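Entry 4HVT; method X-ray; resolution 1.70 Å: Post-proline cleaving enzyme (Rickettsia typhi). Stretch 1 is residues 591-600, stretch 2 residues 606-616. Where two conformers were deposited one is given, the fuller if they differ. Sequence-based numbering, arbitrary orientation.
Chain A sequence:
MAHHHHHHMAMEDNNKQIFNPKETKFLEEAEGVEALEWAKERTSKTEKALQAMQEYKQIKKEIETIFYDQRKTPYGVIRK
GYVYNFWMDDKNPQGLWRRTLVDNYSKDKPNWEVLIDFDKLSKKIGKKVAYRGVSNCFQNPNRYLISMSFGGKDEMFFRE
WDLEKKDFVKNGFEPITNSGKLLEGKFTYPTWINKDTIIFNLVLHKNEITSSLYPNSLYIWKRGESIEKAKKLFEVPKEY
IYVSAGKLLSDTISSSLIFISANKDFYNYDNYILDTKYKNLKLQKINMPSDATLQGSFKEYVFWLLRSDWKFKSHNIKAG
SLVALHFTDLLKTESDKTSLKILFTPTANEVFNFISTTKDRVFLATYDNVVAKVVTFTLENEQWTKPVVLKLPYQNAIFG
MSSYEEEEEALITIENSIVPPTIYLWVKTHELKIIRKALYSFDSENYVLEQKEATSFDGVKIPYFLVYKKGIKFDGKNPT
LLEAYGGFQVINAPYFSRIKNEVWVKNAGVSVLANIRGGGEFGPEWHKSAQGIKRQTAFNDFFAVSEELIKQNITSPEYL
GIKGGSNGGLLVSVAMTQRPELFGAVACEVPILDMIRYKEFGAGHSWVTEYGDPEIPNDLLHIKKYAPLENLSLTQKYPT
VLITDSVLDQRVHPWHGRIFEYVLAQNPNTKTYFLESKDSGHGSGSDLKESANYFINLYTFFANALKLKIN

Stretch 1 591-600: PILDMIRYKE
Stretch 2 (606-616) SWVTEYGDPEI

Stretch 1 is mostly loop and ends in a 3-10 segment, 598-600. Stretch 2 holds a short helix, 608-611, with Trp-607 as its N-cap. Gly-612 leaves the helix at phi/psi 87/160, where a side chain would jam against the preceding carbonyl. A type I turn follows from Asp-613 to Ile-616. In register, the CA of Ile-596 lies 5.5 Å from the CA of Pro-614, and the CA of Lys-599 lies 7.7 Å from the CA of Val-608, so the chains run in roughly opposite directions here. The contact buries 555 Å², both sides summed.

Tyr-598 is the main bump of stretch 1. Its CB points toward stretch 2 (chi1 75°, chi2 90°), and its ring sits among Trp-607, Val-608, Tyr-611, Gly-612 and Pro-614. At the tip, Tyr-598 OH donates a hydrogen bond to Gly-612 O at 2.7 Å. The edge of the Tyr-611 ring (chi1 m, chi2 -65°) meets the Tyr-598 face, with centroids 5.5 Å apart and planes at 72°.

Met-595 (m, m, m) starts sideways, but its end curls in. Its CE lies over a face of Tyr-611, 3.5 Å from the Tyr-611 CG. Ile-592 (t, t) points toward stretch 2, and its CD1 packs against two rings, 3.8 Å from Trp-607 CE3 and 3.8 Å from Tyr-611 CE2.

Pro-614 (C-gamma endo) pushes back against stretch 1. Its CB is 3.2 Å from Ile-596 O, and its CG is 3.4 Å from Met-595 O and 3.8 Å from Tyr-598 CE2. Met-595 O is buried here without a polar partner.

Lys-599 (m, t, m, t) reaches along this surface. Its CD packs 3.7 Å from Val-608 CG2. Its NZ makes salt bridges to Asp-613 OD1 at 2.7 Å and Glu-615 OE1 at 2.9 Å. Asp-613 OD1 also accepts a hydrogen bond from Glu-615 N at 3.0 Å.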

ATOM      1  N   PRO A 591       3.754   2.580 -13.910  1.00 12.14           N
ATOM      2  CA  PRO A 591       4.920   1.748 -13.750  1.00 11.80           C
ATOM      3  C   PRO A 591       6.165   2.520 -13.380  1.00 11.49           C
ATOM      4  O   PRO A 591       6.249   3.713 -13.609  1.00 11.40           O
ATOM      5  CB  PRO A 591       5.173   1.190 -15.154  1.00 12.40           C
ATOM      6  CG  PRO A 591       4.618   2.233 -16.072  1.00 12.97           C
ATOM      7  CD  PRO A 591       3.424   2.779 -15.339  1.00 12.72           C
ATOM      8  N   ILE A 592       7.100   1.802 -12.769  1.00 11.51           N
ATOM      9  CA  ILE A 592       8.531   2.148 -12.854  1.00 11.83           C
ATOM     10  C   ILE A 592       9.027   1.208 -13.958  1.00 12.48           C
ATOM     11  O   ILE A 592       8.686   0.015 -13.969  1.00 12.79           O
ATOM     12  CB  ILE A 592       9.297   1.998 -11.508  1.00 11.38           C
ATOM     13  CG1 ILE A 592      10.694   2.561 -11.672  1.00 11.63           C
ATOM     14  CG2 ILE A 592       9.301   0.578 -10.959  1.00 11.42           C
ATOM     15  CD1 ILE A 592      11.481   2.558 -10.352  1.00 11.17           C
ATOM     16  N   LEU A 593       9.793   1.730 -14.897  1.00 13.17           N
ATOM     17  CA  LEU A 593      10.263   0.843 -15.947  1.00 13.78           C
ATOM     18  C   LEU A 593      11.537   1.269 -16.644  1.00 13.91           C
ATOM     19  O   LEU A 593      12.239   0.425 -17.159  1.00 13.65           O
ATOM     20  CB  LEU A 593       9.167   0.550 -16.959  1.00 15.27           C
ATOM     21  CG  LEU A 593       8.676   1.365 -18.109  1.00 16.27           C
ATOM     22  CD1 LEU A 593       9.672   1.578 -19.243  1.00 17.26           C
ATOM     23  CD2 LEU A 593       7.408   0.643 -18.642  1.00 16.44           C
ATOM     24  N   ASP A 594      11.810   2.569 -16.643  1.00 13.35           N
ATOM     25  CA  ASP A 594      13.127   3.062 -17.144  1.00 13.84           C
ATOM     26  C   ASP A 594      14.205   2.852 -16.073  1.00 13.56           C
ATOM     27  O   ASP A 594      14.489   3.734 -15.277  1.00 13.18           O
ATOM     28  CB  ASP A 594      13.056   4.505 -17.586  1.00 14.10           C
ATOM     29  CG  ASP A 594      14.366   4.984 -18.250  1.00 14.75           C
ATOM     30  OD1 ASP A 594      15.403   4.285 -18.131  1.00 14.47           O
ATOM     31  OD2 ASP A 594      14.335   6.065 -18.890  1.00 15.72           O
ATOM     32  N   MET A 595      14.755   1.652 -16.032  1.00 13.66           N
ATOM     33  CA  MET A 595      15.635   1.254 -14.940  1.00 13.37           C
ATOM     34  C   MET A 595      17.068   1.823 -15.088  1.00 13.81           C
ATOM     35  O   MET A 595      17.863   1.753 -14.142  1.00 13.44           O
ATOM     36  CB  MET A 595      15.584  -0.265 -14.759  1.00 13.32           C
ATOM     37  CG  MET A 595      14.146  -0.801 -14.565  1.00 13.11           C
ATOM     38  SD  MET A 595      13.165   0.158 -13.404  1.00 12.93           S
ATOM     39  CE  MET A 595      13.983  -0.149 -11.856  1.00 12.58           C
ATOM     40  N   ILE A 596      17.406   2.405 -16.252  1.00 14.41           N
ATOM     41  CA  ILE A 596      18.662   3.146 -16.356  0.50 14.68           C
ATOM     42  C   ILE A 596      18.569   4.533 -15.682  1.00 14.43           C
ATOM     43  O   ILE A 596      19.522   4.975 -14.997  1.00 14.30           O
ATOM     44  CB  ILE A 596      19.146   3.260 -17.815  0.50 15.35           C
ATOM     45  CG1 ILE A 596      19.233   1.871 -18.460  0.50 15.57           C
ATOM     46  CG2 ILE A 596      20.510   3.926 -17.845  0.50 15.62           C
ATOM     47  CD1 ILE A 596      20.038   1.842 -19.764  0.50 16.27           C
ATOM     48  N   ARG A 597      17.431   5.212 -15.878  1.00 14.59           N
ATOM     49  CA  ARG A 597      17.260   6.614 -15.495  1.00 14.56           C
ATOM     50  C   ARG A 597      16.340   6.817 -14.296  1.00 13.53           C
ATOM     51  O   ARG A 597      16.055   7.950 -13.951  1.00 12.77           O
ATOM     52  CB  ARG A 597      16.686   7.416 -16.687  1.00 15.62           C
ATOM     53  CG  ARG A 597      17.619   7.374 -17.901  1.00 16.97           C
ATOM     54  CD  ARG A 597      17.292   8.430 -18.960  1.00 18.52           C
ATOM     55  NE  ARG A 597      17.223   9.777 -18.469  1.00 19.11           N
ATOM     56  CZ  ARG A 597      16.537  10.785 -19.021  1.00 20.19           C
ATOM     57  NH1 ARG A 597      15.881  10.630 -20.146  1.00 21.01           N
ATOM     58  NH2 ARG A 597      16.544  11.976 -18.442  1.00 20.64           N
ATOM     59  N   TYR A 598      15.935   5.736 -13.650  1.00 13.18           N
ATOM     60  CA  TYR A 598      14.894   5.834 -12.586  1.00 12.57           C
ATOM     61  C   TYR A 598      15.253   6.806 -11.476  1.00 12.64           C
ATOM     62  O   TYR A 598      14.361   7.431 -10.907  1.00 12.31           O
ATOM     63  CB  TYR A 598      14.435   4.477 -11.995  1.00 12.15           C
ATOM     64  CG  TYR A 598      15.396   3.831 -11.052  1.00 11.79           C
ATOM     65  CD1 TYR A 598      15.342   4.100  -9.698  1.00 11.39           C
ATOM     66  CD2 TYR A 598      16.326   2.926 -11.515  1.00 11.90           C
ATOM     67  CE1 TYR A 598      16.217   3.513  -8.832  1.00 11.33           C
ATOM     68  CE2 TYR A 598      17.204   2.306 -10.667  1.00 12.05           C
ATOM     69  CZ  TYR A 598      17.133   2.593  -9.294  1.00 11.60           C
ATOM     70  OH  TYR A 598      17.975   2.016  -8.388  1.00 11.91           O
ATOM     71  N   LYS A 599      16.554   6.981 -11.190  1.00 13.18           N
ATOM     72  CA  LYS A 599      16.925   7.879 -10.097  1.00 13.60           C
ATOM     73  C   LYS A 599      16.584   9.345 -10.395  1.00 14.27           C
ATOM     74  O   LYS A 599      16.502  10.146  -9.463  1.00 14.07           O
ATOM     75  CB  LYS A 599      18.424   7.809  -9.736  1.00 13.88           C
ATOM     76  CG  LYS A 599      18.903   6.443  -9.253  1.00 14.11           C
ATOM     77  CD  LYS A 599      20.364   6.376  -8.809  1.00 14.35           C
ATOM     78  CE  LYS A 599      21.412   6.895  -9.818  1.00 15.56           C
ATOM     79  NZ  LYS A 599      22.803   6.846  -9.253  1.00 15.90           N
ATOM     80  N   GLU A 600      16.461   9.692 -11.674  1.00 14.57           N
ATOM     81  CA  GLU A 600      16.211  11.060 -12.091  1.00 15.52           C
ATOM     82  C   GLU A 600      14.771  11.505 -11.946  1.00 15.40           C
ATOM     83  O   GLU A 600      14.501  12.657 -12.160  1.00 16.55           O
ATOM     84  CB  GLU A 600      16.632  11.228 -13.555  1.00 17.43           C
ATOM     85  CG  GLU A 600      18.098  10.979 -13.817  1.00 18.69           C
ATOM     86  CD  GLU A 600      18.365  11.068 -15.314  1.00 20.69           C
ATOM     87  OE1 GLU A 600      18.128  12.169 -15.881  1.00 23.61           O
ATOM     88  OE2 GLU A 600      18.817  10.064 -15.926  1.00 21.26           O
ATOM     89  N   SER A 606      15.049   6.670  -3.796  1.00 11.78           N
ATOM     90  CA  SER A 606      14.707   5.825  -2.640  1.00 11.79           C
ATOM     91  C   SER A 606      14.896   4.320  -2.859  1.00 11.08           C
ATOM     92  O   SER A 606      15.002   3.565  -1.925  1.00 10.79           O
ATOM     93  CB  SER A 606      13.368   6.231  -2.103  1.00 12.99           C
ATOM     94  OG  SER A 606      12.414   5.890  -2.947  1.00 14.75           O
ATOM     95  N   TRP A 607      14.970   3.882  -4.103  1.00 10.85           N
ATOM     96  CA  TRP A 607      14.989   2.463  -4.429  1.00 11.00           C
ATOM     97  C   TRP A 607      16.296   1.908  -4.973  1.00 10.96           C
ATOM     98  O   TRP A 607      16.307   0.794  -5.494  1.00 11.20           O
ATOM     99  CB  TRP A 607      13.859   2.154  -5.400  1.00 11.33           C
ATOM    100  CG  TRP A 607      12.530   2.725  -4.946  1.00 11.15           C
ATOM    101  CD1 TRP A 607      11.910   2.513  -3.725  1.00 10.84           C
ATOM    102  CD2 TRP A 607      11.665   3.617  -5.692  1.00 11.41           C
ATOM    103  NE1 TRP A 607      10.733   3.202  -3.688  1.00 10.87           N
ATOM    104  CE2 TRP A 607      10.585   3.925  -4.841  1.00 11.08           C
ATOM    105  CE3 TRP A 607      11.726   4.208  -6.979  1.00 11.76           C
ATOM    106  CZ2 TRP A 607       9.553   4.760  -5.217  1.00 11.57           C
ATOM    107  CZ3 TRP A 607      10.708   5.089  -7.369  1.00 11.69           C
ATOM    108  CH2 TRP A 607       9.593   5.336  -6.456  1.00 11.91           C
ATOM    109  N   VAL A 608      17.390   2.619  -4.777  1.00 11.29           N
ATOM    110  CA  VAL A 608      18.653   2.125  -5.218  1.00 11.58           C
ATOM    111  C   VAL A 608      18.988   0.759  -4.604  1.00 11.43           C
ATOM    112  O   VAL A 608      19.625  -0.075  -5.224  1.00 11.38           O
ATOM    113  CB  VAL A 608      19.762   3.163  -4.935  1.00 12.14           C
ATOM    114  CG1 VAL A 608      21.097   2.526  -5.229  1.00 12.73           C
ATOM    115  CG2 VAL A 608      19.539   4.396  -5.815  1.00 12.53           C
ATOM    116  N   THR A 609      18.607   0.525  -3.339  1.00 10.85           N
ATOM    117  CA  THR A 609      18.890  -0.758  -2.703  1.00 10.92           C
ATOM    118  C   THR A 609      17.958  -1.853  -3.163  1.00 10.85           C
ATOM    119  O   THR A 609      18.236  -3.035  -2.899  1.00 11.40           O
ATOM    120  CB  THR A 609      18.862  -0.633  -1.149  1.00 10.87           C
ATOM    121  OG1 THR A 609      17.588  -0.108  -0.748  1.00 10.92           O
ATOM    122  CG2 THR A 609      19.980   0.235  -0.665  1.00 11.39           C
ATOM    123  N   GLU A 610      16.856  -1.509  -3.841  1.00 10.57           N
ATOM    124  CA  GLU A 610      15.956  -2.493  -4.411  1.00 10.59           C
ATOM    125  C   GLU A 610      16.426  -2.938  -5.805  1.00 11.13           C
ATOM    126  O   GLU A 610      16.310  -4.096  -6.120  1.00 11.31           O
ATOM    127  CB  GLU A 610      14.500  -2.014  -4.465  1.00 10.37           C
ATOM    128  CG  GLU A 610      13.528  -3.089  -4.900  1.00 10.23           C
ATOM    129  CD  GLU A 610      13.277  -4.206  -3.910  1.00 10.28           C
ATOM    130  OE1 GLU A 610      13.851  -4.108  -2.790  1.00 10.23           O
ATOM    131  OE2 GLU A 610      12.505  -5.178  -4.265  1.00 10.52           O
ATOM    132  N   TYR A 611      16.892  -2.014  -6.628  1.00 11.05           N
ATOM    133  CA  TYR A 611      17.133  -2.326  -8.030  1.00 11.76           C
ATOM    134  C   TYR A 611      18.612  -2.340  -8.426  1.00 12.23           C
ATOM    135  O   TYR A 611      18.963  -2.861  -9.472  1.00 12.73           O
ATOM    136  CB  TYR A 611      16.393  -1.322  -8.904  1.00 11.84           C
ATOM    137  CG  TYR A 611      14.881  -1.316  -8.722  1.00 11.35           C
ATOM    138  CD1 TYR A 611      14.081  -2.428  -9.069  1.00 11.35           C
ATOM    139  CD2 TYR A 611      14.249  -0.192  -8.236  1.00 11.05           C
ATOM    140  CE1 TYR A 611      12.703  -2.415  -8.867  1.00 11.22           C
ATOM    141  CE2 TYR A 611      12.874  -0.173  -8.043  1.00 10.88           C
ATOM    142  CZ  TYR A 611      12.114  -1.278  -8.389  1.00 11.08           C
ATOM    143  OH  TYR A 611      10.750  -1.222  -8.175  1.00 11.07           O
ATOM    144  N   GLY A 612      19.465  -1.862  -7.543  1.00 12.27           N
ATOM    145  CA  GLY A 612      20.886  -1.592  -7.904  1.00 12.69           C
ATOM    146  C   GLY A 612      21.015  -0.204  -8.483  1.00 12.78           C
ATOM    147  O   GLY A 612      20.034   0.387  -8.932  1.00 12.75           O
ATOM    148  N   ASP A 613      22.247   0.310  -8.467  1.00 13.13           N
ATOM    149  CA  ASP A 613      22.590   1.637  -8.934  1.00 13.54           C
ATOM    150  C   ASP A 613      23.026   1.623 -10.421  1.00 13.97           C
ATOM    151  O   ASP A 613      24.092   1.144 -10.728  1.00 14.43           O
ATOM    152  CB  ASP A 613      23.685   2.203  -8.054  1.00 13.81           C
ATOM    153  CG  ASP A 613      23.927   3.636  -8.293  1.00 14.51           C
ATOM    154  OD1 ASP A 613      23.487   4.196  -9.325  1.00 15.27           O
ATOM    155  OD2 ASP A 613      24.555   4.251  -7.431  1.00 15.50           O
ATOM    156  N   PRO A 614      22.200   2.166 -11.318  1.00 14.29           N
ATOM    157  CA  PRO A 614      22.637   2.230 -12.740  1.00 14.95           C
ATOM    158  C   PRO A 614      23.935   2.979 -13.041  1.00 15.43           C
ATOM    159  O   PRO A 614      24.425   2.879 -14.196  1.00 15.59           O
ATOM    160  CB  PRO A 614      21.445   2.907 -13.456  1.00 15.07           C
ATOM    161  CG  PRO A 614      20.391   3.221 -12.437  1.00 14.42           C
ATOM    162  CD  PRO A 614      20.924   2.883 -11.070  1.00 13.85           C
ATOM    163  N   GLU A 615      24.497   3.702 -12.076  1.00 15.30           N
ATOM    164  CA  GLU A 615      25.769   4.342 -12.280  1.00 16.39           C
ATOM    165  C   GLU A 615      26.947   3.509 -11.697  1.00 15.94           C
ATOM    166  O   GLU A 615      28.063   3.968 -11.674  1.00 16.48           O
ATOM    167  CB  GLU A 615      25.727   5.778 -11.747  1.00 17.20           C
ATOM    168  CG  GLU A 615      24.768   6.643 -12.558  1.00 18.46           C
ATOM    169  CD  GLU A 615      24.759   8.096 -12.145  1.00 20.05           C
ATOM    170  OE1 GLU A 615      24.579   8.358 -10.952  1.00 20.92           O
ATOM    171  OE2 GLU A 615      25.027   8.977 -13.012  1.00 21.42           O
ATOM    172  N   ILE A 616      26.654   2.296 -11.186  1.00 14.83           N
ATOM    173  CA  ILE A 616      27.706   1.339 -10.835  1.00 14.89           C
ATOM    174  C   ILE A 616      27.752   0.325 -12.008  1.00 14.92           C
ATOM    175  O   ILE A 616      26.763  -0.325 -12.290  1.00 14.32           O
ATOM    176  CB  ILE A 616      27.494   0.583  -9.488  1.00 14.76           C
ATOM    177  CG1 ILE A 616      27.577   1.596  -8.342  1.00 14.61           C
ATOM    178  CG2 ILE A 616      28.672  -0.410  -9.341  1.00 15.47           C
ATOM    179  CD1 ILE A 616      27.190   1.067  -6.971  1.00 14.18           C
TER